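Local coordinates for protein serine protease inhibitor 4, isoform B (Drosophila melanogaster, PDB 4P0F) that is a serpin, probably inhibiting serine and cysteine endopeptidases by inserting its cleaved reactive-centre loop into its central beta sheet, at residues A[37-42]-A[167-172]; A[271-276]-A[324-329]; A[316-321]-A[331-336]. All coordinates share one frame; numbering follows the deposited sequence.

Interaction 1. Residues A[37-42]-A[167-172]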
loop_
_atom_site.group_PDB
_atom_site.type_symbol
_atom_site.label_atom_id
_atom_site.label_comp_id
_atom_site.label_asym_id
_atom_site.label_seq_id
_atom_site.Cartn_x
_atom_site.Cartn_y
_atom_site.Cartn_z
ATOM N N SER A 37 -0.531 -0.858 -1.111
ATOM C CA SER A 37 -0.640 -0.028 0.076
ATOM C C SER A 37 0.674 0.688 0.325
ATOM O O SER A 37 1.637 0.070 0.798
ATOM C CB SER A 37 -1.009 -0.849 1.302
ATOM O OG SER A 37 -0.972 -0.040 2.465
ATOM N N PRO A 38 0.731 1.986 0.006
ATOM C CA PRO A 38 1.985 2.702 0.280
ATOM C C PRO A 38 2.289 2.760 1.772
ATOM O O PRO A 38 3.467 2.713 2.166
ATOM C CB PRO A 38 1.739 4.093 -0.313
ATOM C CG PRO A 38 0.285 4.233 -0.457
ATOM C CD PRO A 38 -0.272 2.852 -0.645
ATOM N N PHE A 39 1.247 2.823 2.594
ATOM C CA PHE A 39 1.425 2.867 4.039
ATOM C C PHE A 39 2.130 1.606 4.533
ATOM O O PHE A 39 3.014 1.670 5.400
ATOM C CB PHE A 39 0.093 3.020 4.764
ATOM C CG PHE A 39 0.238 3.075 6.256
ATOM C CD1 PHE A 39 0.242 1.915 7.008
ATOM C CD2 PHE A 39 0.421 4.283 6.906
ATOM C CE1 PHE A 39 0.409 1.961 8.383
ATOM C CE2 PHE A 39 0.583 4.331 8.281
ATOM C CZ PHE A 39 0.576 3.161 9.018
ATOM N N SER A 40 1.719 0.459 4.003
ATOM C CA SER A 40 2.308 -0.820 4.384
ATOM C C SER A 40 3.786 -0.880 4.003
ATOM O O SER A 40 4.639 -1.345 4.785
ATOM C CB SER A 40 1.534 -1.966 3.723
ATOM O OG SER A 40 2.143 -3.219 3.937
ATOM N N ILE A 41 4.086 -0.421 2.797
ATOM C CA ILE A 41 5.450 -0.432 2.300
ATOM C C ILE A 41 6.330 0.490 3.135
ATOM O O ILE A 41 7.417 0.091 3.561
ATOM C CB ILE A 41 5.498 -0.027 0.806
ATOM C CG1 ILE A 41 4.756 -1.073 -0.038
ATOM C CG2 ILE A 41 6.935 0.110 0.320
ATOM C CD1 ILE A 41 4.428 -0.621 -1.426
ATOM N N GLN A 42 5.885 1.722 3.362
ATOM C CA GLN A 42 6.705 2.674 4.116
ATOM C C GLN A 42 6.936 2.209 5.560
ATOM O O GLN A 42 8.039 2.348 6.101
ATOM C CB GLN A 42 6.069 4.055 4.124
ATOM C CG GLN A 42 7.037 5.172 4.466
ATOM C CD GLN A 42 6.343 6.473 4.812
ATOM O OE1 GLN A 42 5.399 6.501 5.599
ATOM N NE2 GLN A 42 6.819 7.571 4.228
ATOM N N ASN A 167 4.502 -6.112 7.592
ATOM C CA ASN A 167 3.352 -5.280 7.881
ATOM C C ASN A 167 2.157 -5.808 7.118
ATOM O O ASN A 167 2.276 -6.112 5.941
ATOM C CB ASN A 167 3.581 -3.824 7.483
ATOM C CG ASN A 167 2.310 -3.014 7.580
ATOM O OD1 ASN A 167 1.530 -2.912 6.611
ATOM N ND2 ASN A 167 2.064 -2.465 8.759
ATOM N N ALA A 168 1.011 -5.892 7.786
ATOM C CA ALA A 168 -0.238 -6.270 7.128
ATOM C C ALA A 168 -1.284 -5.208 7.415
ATOM O O ALA A 168 -1.272 -4.594 8.477
ATOM C CB ALA A 168 -0.709 -7.634 7.598
ATOM N N ILE A 169 -2.168 -4.976 6.451
ATOM C CA ILE A 169 -3.236 -3.996 6.610
ATOM C C ILE A 169 -4.527 -4.548 6.014
ATOM O O ILE A 169 -4.518 -5.199 4.970
ATOM C CB ILE A 169 -2.842 -2.639 5.956
ATOM C CG1 ILE A 169 -3.976 -1.613 6.059
ATOM C CG2 ILE A 169 -2.414 -2.836 4.506
ATOM C CD1 ILE A 169 -3.511 -0.176 5.775
ATOM N N HIS A 170 -5.629 -4.326 6.723
ATOM C CA HIS A 170 -6.940 -4.774 6.267
ATOM C C HIS A 170 -7.962 -3.681 6.456
ATOM O O HIS A 170 -8.043 -3.069 7.516
ATOM C CB HIS A 170 -7.384 -6.022 7.016
ATOM C CG HIS A 170 -8.736 -6.516 6.598
ATOM N ND1 HIS A 170 -9.873 -6.273 7.333
ATOM C CD2 HIS A 170 -9.129 -7.209 5.503
ATOM C CE1 HIS A 170 -10.916 -6.807 6.714
ATOM N NE2 HIS A 170 -10.491 -7.383 5.605
ATOM N N PHE A 171 -8.751 -3.466 5.410
ATOM C CA PHE A 171 -9.810 -2.466 5.406
ATOM C C PHE A 171 -11.112 -3.091 4.949
ATOM O O PHE A 171 -11.149 -3.796 3.943
ATOM C CB PHE A 171 -9.437 -1.308 4.497
ATOM C CG PHE A 171 -10.566 -0.356 4.235
ATOM C CD1 PHE A 171 -10.995 0.518 5.213
ATOM C CD2 PHE A 171 -11.193 -0.343 3.004
ATOM C CE1 PHE A 171 -12.042 1.398 4.967
ATOM C CE2 PHE A 171 -12.238 0.539 2.749
ATOM C CZ PHE A 171 -12.658 1.406 3.732
ATOM N N LYS A 172 -12.175 -2.827 5.695
ATOM C CA LYS A 172 -13.520 -3.166 5.251
ATOM C C LYS A 172 -14.454 -2.045 5.665
ATOM O O LYS A 172 -14.668 -1.809 6.852
ATOM C CB LYS A 172 -13.985 -4.501 5.825
ATOM C CG LYS A 172 -15.443 -4.828 5.476
ATOM C CD LYS A 172 -15.559 -6.090 4.647
ATOM C CE LYS A 172 -17.012 -6.513 4.487
ATOM N NZ LYS A 172 -17.134 -7.815 3.778
#
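Ser40 and Asn167 carry the polar half of this contact, tip to tip. The Ser40 hydroxyl donates to the side-chain carbonyl of Asn167, with OG 2.8 Å from OD1. The C=O...donor angle is 127° and the donor is slightly tilted from the carbonyl plane, so the hydroxyl comes in beside the oxygen rather than end-on. Both side chains project from their backbones toward each other, with Asn167 CG anti to its backbone N (chi1 171°). Ser40 CB also lies close to Asn167 OD1, at 3.0 Å. Each residue has a second polar mate elsewhere: Ser40 OG bonds to Thr335 OG1, while Asn167 ND2 bonds to Asn95 OD1.

A second polar element sits at the start of the helix. Ser37 is its N-cap, and its OG accepts from Ser40 N at 3.1 Å while also bonding to Leu372 O. Both serine side chains point toward strand 167-172.

The apolar part belongs to Ile169. Its CG2 branch lies against Ser37, 3.8 Å from OG, and reaches Ser40 CB at 4.1 Å. The CD1 methyl comes obliquely to the Phe39 ring, 4.5 Å from Phe39 CD1, a loose approach. Ile93 of strand 91-100 touches Phe39, Asn167 and Ile169 alike.

The helix beginning at Pro38 is helix B of the serpin fold, running nearly antiparallel to the strand at 162° on the back of the central sheet A, in the region known as the shutter. The touching residues are all buried, and the polar atoms among them find partners: Ser37 OG caps the turn and reaches Leu372 O, while the Ser40 hydroxyl, through Asn167 and Thr335, ties the helix to this sheet by directional bonds as well as by methyl packing.

Interaction 2. Residues A[271-276]-A[324-329]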
loop_
_atom_site.group_PDB
_atom_site.type_symbol
_atom_site.label_atom_id
_atom_site.label_comp_id
_atom_site.label_asym_id
_atom_site.label_seq_id
_atom_site.Cartn_x
_atom_site.Cartn_y
_atom_site.Cartn_z
ATOM N N LEU A 271 -19.974 3.671 -11.533
ATOM C CA LEU A 271 -18.708 3.087 -11.096
ATOM C C LEU A 271 -18.720 1.589 -11.348
ATOM O O LEU A 271 -19.696 0.932 -11.015
ATOM C CB LEU A 271 -18.485 3.361 -9.608
ATOM C CG LEU A 271 -17.151 2.928 -9.010
ATOM C CD1 LEU A 271 -16.027 3.779 -9.583
ATOM C CD2 LEU A 271 -17.210 3.073 -7.509
ATOM N N PRO A 272 -17.644 1.039 -11.932
ATOM C CA PRO A 272 -17.634 -0.420 -12.109
ATOM C C PRO A 272 -17.582 -1.161 -10.783
ATOM O O PRO A 272 -16.941 -0.705 -9.834
ATOM C CB PRO A 272 -16.351 -0.685 -12.914
ATOM C CG PRO A 272 -15.895 0.655 -13.415
ATOM C CD PRO A 272 -16.419 1.668 -12.453
ATOM N N ARG A 273 -18.273 -2.293 -10.730
ATOM C CA ARG A 273 -18.115 -3.256 -9.662
ATOM C C ARG A 273 -16.889 -4.095 -10.029
ATOM O O ARG A 273 -16.953 -4.922 -10.939
ATOM C CB ARG A 273 -19.383 -4.114 -9.517
ATOM C CG ARG A 273 -19.397 -5.066 -8.324
ATOM C CD ARG A 273 -20.760 -5.781 -8.177
ATOM N NE ARG A 273 -20.997 -6.715 -9.267
ATOM C CZ ARG A 273 -22.182 -6.994 -9.801
ATOM N NH1 ARG A 273 -23.300 -6.391 -9.382
ATOM N NH2 ARG A 273 -22.245 -7.881 -10.782
ATOM N N PHE A 274 -15.767 -3.861 -9.355
ATOM C CA PHE A 274 -14.511 -4.470 -9.787
ATOM C C PHE A 274 -13.679 -4.989 -8.637
ATOM O O PHE A 274 -13.900 -4.649 -7.477
ATOM C CB PHE A 274 -13.692 -3.459 -10.613
ATOM C CG PHE A 274 -12.990 -2.396 -9.792
ATOM C CD1 PHE A 274 -13.629 -1.216 -9.458
ATOM C CD2 PHE A 274 -11.672 -2.573 -9.391
ATOM C CE1 PHE A 274 -12.976 -0.231 -8.718
ATOM C CE2 PHE A 274 -11.018 -1.602 -8.648
ATOM C CZ PHE A 274 -11.665 -0.429 -8.311
ATOM N N LYS A 275 -12.728 -5.844 -8.976
ATOM C CA LYS A 275 -11.754 -6.312 -8.001
ATOM C C LYS A 275 -10.402 -6.346 -8.684
ATOM O O LYS A 275 -10.318 -6.421 -9.910
ATOM C CB LYS A 275 -12.147 -7.678 -7.442
ATOM C CG LYS A 275 -11.906 -8.851 -8.358
ATOM C CD LYS A 275 -12.345 -10.151 -7.684
ATOM C CE LYS A 275 -12.159 -11.348 -8.598
ATOM N NZ LYS A 275 -12.820 -12.574 -8.062
ATOM N N ALA A 276 -9.341 -6.255 -7.893
ATOM C CA ALA A 276 -7.997 -6.331 -8.434
ATOM C C ALA A 276 -7.075 -6.971 -7.408
ATOM O O ALA A 276 -7.291 -6.847 -6.206
ATOM C CB ALA A 276 -7.505 -4.947 -8.831
ATOM N N VAL A 324 -14.511 -3.700 -4.877
ATOM C CA VAL A 324 -15.407 -2.564 -4.780
ATOM C C VAL A 324 -16.782 -2.989 -5.300
ATOM O O VAL A 324 -16.896 -3.425 -6.442
ATOM C CB VAL A 324 -14.884 -1.378 -5.600
ATOM C CG1 VAL A 324 -15.872 -0.199 -5.572
ATOM C CG2 VAL A 324 -13.523 -0.954 -5.084
ATOM N N ASN A 325 -17.808 -2.877 -4.463
ATOM C CA ASN A 325 -19.163 -3.265 -4.864
ATOM C C ASN A 325 -20.214 -2.334 -4.278
ATOM O O ASN A 325 -19.899 -1.242 -3.811
ATOM C CB ASN A 325 -19.443 -4.723 -4.470
ATOM C CG ASN A 325 -19.492 -4.945 -2.968
ATOM O OD1 ASN A 325 -19.471 -4.008 -2.177
ATOM N ND2 ASN A 325 -19.557 -6.215 -2.568
ATOM N N GLU A 326 -21.473 -2.755 -4.320
ATOM C CA GLU A 326 -22.554 -1.851 -3.993
ATOM C C GLU A 326 -22.582 -1.479 -2.517
ATOM O O GLU A 326 -23.098 -0.420 -2.154
ATOM C CB GLU A 326 -23.895 -2.476 -4.395
ATOM C CG GLU A 326 -24.136 -2.557 -5.903
ATOM C CD GLU A 326 -23.565 -3.815 -6.558
ATOM O OE1 GLU A 326 -22.785 -4.549 -5.914
ATOM O OE2 GLU A 326 -23.924 -4.066 -7.731
ATOM N N GLU A 327 -22.049 -2.358 -1.670
ATOM C CA GLU A 327 -22.092 -2.160 -0.225
ATOM C C GLU A 327 -20.917 -1.331 0.301
ATOM O O GLU A 327 -21.045 -0.629 1.300
ATOM C CB GLU A 327 -22.111 -3.516 0.501
ATOM C CG GLU A 327 -23.420 -4.281 0.372
ATOM C CD GLU A 327 -23.716 -4.766 -1.044
ATOM O OE1 GLU A 327 -22.783 -5.243 -1.727
ATOM O OE2 GLU A 327 -24.892 -4.676 -1.471
ATOM N N GLY A 328 -19.766 -1.450 -0.348
ATOM C CA GLY A 328 -18.568 -0.785 0.127
ATOM C C GLY A 328 -17.318 -1.310 -0.537
ATOM O O GLY A 328 -17.318 -1.656 -1.716
ATOM N N THR A 329 -16.250 -1.389 0.248
ATOM C CA THR A 329 -14.946 -1.788 -0.241
ATOM C C THR A 329 -14.268 -2.658 0.798
ATOM O O THR A 329 -14.381 -2.401 1.996
ATOM C CB THR A 329 -14.058 -0.561 -0.534
ATOM O OG1 THR A 329 -14.687 0.231 -1.541
ATOM C CG2 THR A 329 -12.663 -0.977 -1.004
#
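Arg273 meets Glu326 in a salt bridge. Arg273 NH1 stands 2.9 Å from Glu326 OE2, at an N-H...acceptor angle of 152°. OE2 offers its syn lone pair and lies near the guanidinium plane, at its edge, while the carboxylate plane is turned 44° from it. The bend in the arginine chain (chi3 68°) swings the guanidinium round to the acid, leaving Arg273 CD beside Glu326 OE1 at 3.3 Å. Further back, Arg273 CG rests on Asn325 CB.

Val324 does the apolar work. Its CG2 reaches the Phe274 ring obliquely, 3.7 Å from CE1, while Val324 CB sits off-centre over the ring in a CH-pi contact, 4.3 Å from the centroid. Its other branch, CG1, meets Leu271 CD2 at 4.0 Å, the two side chains crossing at about a right angle. The backbones are joined by a strong bond from Val324 N to Phe274 O at 2.8 Å and a weak return bond from Phe274 N to Val324 O.

This is where strand 311-324 of serpin sheet A ends beside strand 263-281, and where the chain turns into the reactive-centre loop, which in this cleaved form enters the sheet as strand 328-341. Asn325 OD1 accepts from Glu327 N, which lies well above the amide plane, an Asx turn, and from Gly328 N at 3.2 Å, nearly along the C=O axis, which makes it an Asx motif. Asn325 N in turn bonds to Gly328 O.

Outside these segments, Glu326 OE2 takes a second partner, Thr184 OG1, whose residue also touches Arg273. Trp175 NE1 bonds to Asn325 O, and Met232 of strand 230-237 packs against Val324.

Interaction 3. Residues A[316-321]-A[331-336]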
loop_
_atom_site.group_PDB
_atom_site.type_symbol
_atom_site.label_atom_id
_atom_site.label_comp_id
_atom_site.label_asym_id
_atom_site.label_seq_id
_atom_site.Cartn_x
_atom_site.Cartn_y
_atom_site.Cartn_z
ATOM N N ILE A 316 11.975 -7.870 -0.971
ATOM C CA ILE A 316 10.864 -7.093 -0.446
ATOM C C ILE A 316 9.654 -7.478 -1.276
ATOM O O ILE A 316 9.637 -7.223 -2.473
ATOM C CB ILE A 316 11.072 -5.564 -0.542
ATOM C CG1 ILE A 316 12.405 -5.149 0.079
ATOM C CG2 ILE A 316 9.898 -4.841 0.122
ATOM C CD1 ILE A 316 12.694 -3.644 -0.013
ATOM N N ILE A 317 8.674 -8.133 -0.660
ATOM C CA ILE A 317 7.521 -8.639 -1.401
ATOM C C ILE A 317 6.268 -7.914 -0.939
ATOM O O ILE A 317 6.029 -7.776 0.252
ATOM C CB ILE A 317 7.353 -10.158 -1.216
ATOM C CG1 ILE A 317 8.588 -10.891 -1.747
ATOM C CG2 ILE A 317 6.118 -10.641 -1.945
ATOM C CD1 ILE A 317 8.755 -12.296 -1.212
ATOM N N HIS A 318 5.475 -7.441 -1.894
ATOM C CA HIS A 318 4.240 -6.755 -1.580
ATOM C C HIS A 318 3.110 -7.400 -2.334
ATOM O O HIS A 318 3.232 -7.676 -3.529
ATOM C CB HIS A 318 4.328 -5.277 -1.939
ATOM C CG HIS A 318 3.140 -4.478 -1.511
ATOM N ND1 HIS A 318 2.907 -4.133 -0.197
ATOM C CD2 HIS A 318 2.122 -3.941 -2.225
ATOM C CE1 HIS A 318 1.804 -3.411 -0.122
ATOM N NE2 HIS A 318 1.305 -3.284 -1.338
ATOM N N LYS A 319 2.018 -7.640 -1.626
ATOM C CA LYS A 319 0.805 -8.167 -2.247
ATOM C C LYS A 319 -0.385 -7.372 -1.770
ATOM O O LYS A 319 -0.461 -7.019 -0.600
ATOM C CB LYS A 319 0.615 -9.643 -1.912
ATOM C CG LYS A 319 1.609 -10.577 -2.561
ATOM C CD LYS A 319 1.062 -12.016 -2.584
ATOM C CE LYS A 319 2.109 -13.005 -3.102
ATOM N NZ LYS A 319 1.682 -14.449 -3.103
ATOM N N ALA A 320 -1.325 -7.108 -2.675
ATOM C CA ALA A 320 -2.505 -6.330 -2.323
ATOM C C ALA A 320 -3.743 -6.812 -3.088
ATOM O O ALA A 320 -3.647 -7.458 -4.135
ATOM C CB ALA A 320 -2.254 -4.860 -2.575
ATOM N N PHE A 321 -4.897 -6.519 -2.498
ATOM C CA PHE A 321 -6.198 -6.957 -2.996
ATOM C C PHE A 321 -7.216 -5.867 -2.719
ATOM O O PHE A 321 -7.160 -5.230 -1.673
ATOM C CB PHE A 321 -6.632 -8.257 -2.312
ATOM C CG PHE A 321 -8.052 -8.658 -2.612
ATOM C CD1 PHE A 321 -9.098 -8.198 -1.827
ATOM C CD2 PHE A 321 -8.338 -9.466 -3.689
ATOM C CE1 PHE A 321 -10.403 -8.551 -2.113
ATOM C CE2 PHE A 321 -9.648 -9.821 -3.980
ATOM C CZ PHE A 321 -10.671 -9.369 -3.185
ATOM N N ALA A 331 -10.305 -4.189 1.265
ATOM C CA ALA A 331 -8.956 -4.147 0.731
ATOM C C ALA A 331 -7.993 -4.693 1.758
ATOM O O ALA A 331 -8.243 -4.613 2.955
ATOM C CB ALA A 331 -8.565 -2.735 0.349
ATOM N N ALA A 332 -6.894 -5.259 1.274
ATOM C CA ALA A 332 -5.872 -5.780 2.153
ATOM C C ALA A 332 -4.537 -5.734 1.446
ATOM O O ALA A 332 -4.470 -5.759 0.221
ATOM C CB ALA A 332 -6.193 -7.203 2.581
ATOM N N ALA A 333 -3.470 -5.679 2.229
ATOM C CA ALA A 333 -2.140 -5.749 1.670
ATOM C C ALA A 333 -1.179 -6.230 2.739
ATOM O O ALA A 333 -1.474 -6.154 3.928
ATOM C CB ALA A 333 -1.700 -4.394 1.136
ATOM N N ALA A 334 -0.023 -6.706 2.302
ATOM C CA ALA A 334 1.061 -6.993 3.226
ATOM C C ALA A 334 2.384 -6.790 2.527
ATOM O O ALA A 334 2.482 -6.938 1.308
ATOM C CB ALA A 334 0.950 -8.421 3.786
ATOM N N THR A 335 3.387 -6.412 3.318
ATOM C CA THR A 335 4.747 -6.240 2.842
ATOM C C THR A 335 5.685 -7.060 3.728
ATOM O O THR A 335 5.623 -6.958 4.949
ATOM C CB THR A 335 5.187 -4.764 2.870
ATOM O OG1 THR A 335 4.215 -3.939 2.214
ATOM C CG2 THR A 335 6.533 -4.593 2.181
ATOM N N GLY A 336 6.507 -7.895 3.098
ATOM C CA GLY A 336 7.484 -8.700 3.810
ATOM C C GLY A 336 8.878 -8.388 3.304
ATOM O O GLY A 336 9.127 -8.419 2.102
#
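Ile317 to Phe321 and Ala332 to Gly336 form an antiparallel ladder in serpin sheet A, between strand 311-324 and the reactive-centre-loop strand that follows it in a hairpin. Ile317 with Gly336, Lys319 with Ala334 and Phe321 with Ala332 are the hydrogen-bonded pairs; Ile317 N to Gly336 O, at 2.8 Å, is one of their six backbone bonds. His318 with Thr335 and Ala320 with Ala333 are the non-hydrogen-bonded pairs, and their side chains share one face of the sheet.

On that face the His318 ring turns its edge to the neighbouring strand. CG is anti to the backbone N (chi1 -174°), which carries ND1 to 2.7 Å from Thr335 OG1, near the ring plane and at an angle of 148°. His318 CE1 lies 3.9 Å from the Ala333 methyl, while NE2 is bonded to Ser37 N at the start of helix 38-49. Beyond the ring, Ala320 CB and Ala333 CB touch at 3.8 Å. An alanine in place of His318 would probably cost Thr335 OG1 one of its two partners, leave Ser37 N without its histidine acceptor, and open a gap beside the Ala333 methyl.

The run of alanines from Ala331 to Ala334, as in the hinge of inhibitory serpins, is consistent with a strand that can insert between its neighbours, and the imidazole, bonded at both nitrogens, links it to the buried helix start.

From the N terminus, interaction 1 brings the start of helix 38-49 to strand 161-174, closing 124 residues before either other contact opens. Interactions 2 and 3 then cross, alternating as 271-276, 316-321, 324-329 and 331-336. Interaction 2 closes 47 residues by bringing strand 263-281 to the turn; interaction 3 closes the hairpin containing that turn, with nine residues between its segments. Strand 328-341 lies between strands 161-174 and 311-324, so Phe171 N meets Ala331 O, and its ring Thr329. Interactions 1 and 3, centres about 7 Å apart, meet where Ser40 OG bonds to Thr335 OG1, one setting helix on sheet, the other pairing two strands; interaction 2, about 19 Å from both centres, lies at the end of strand 311-324.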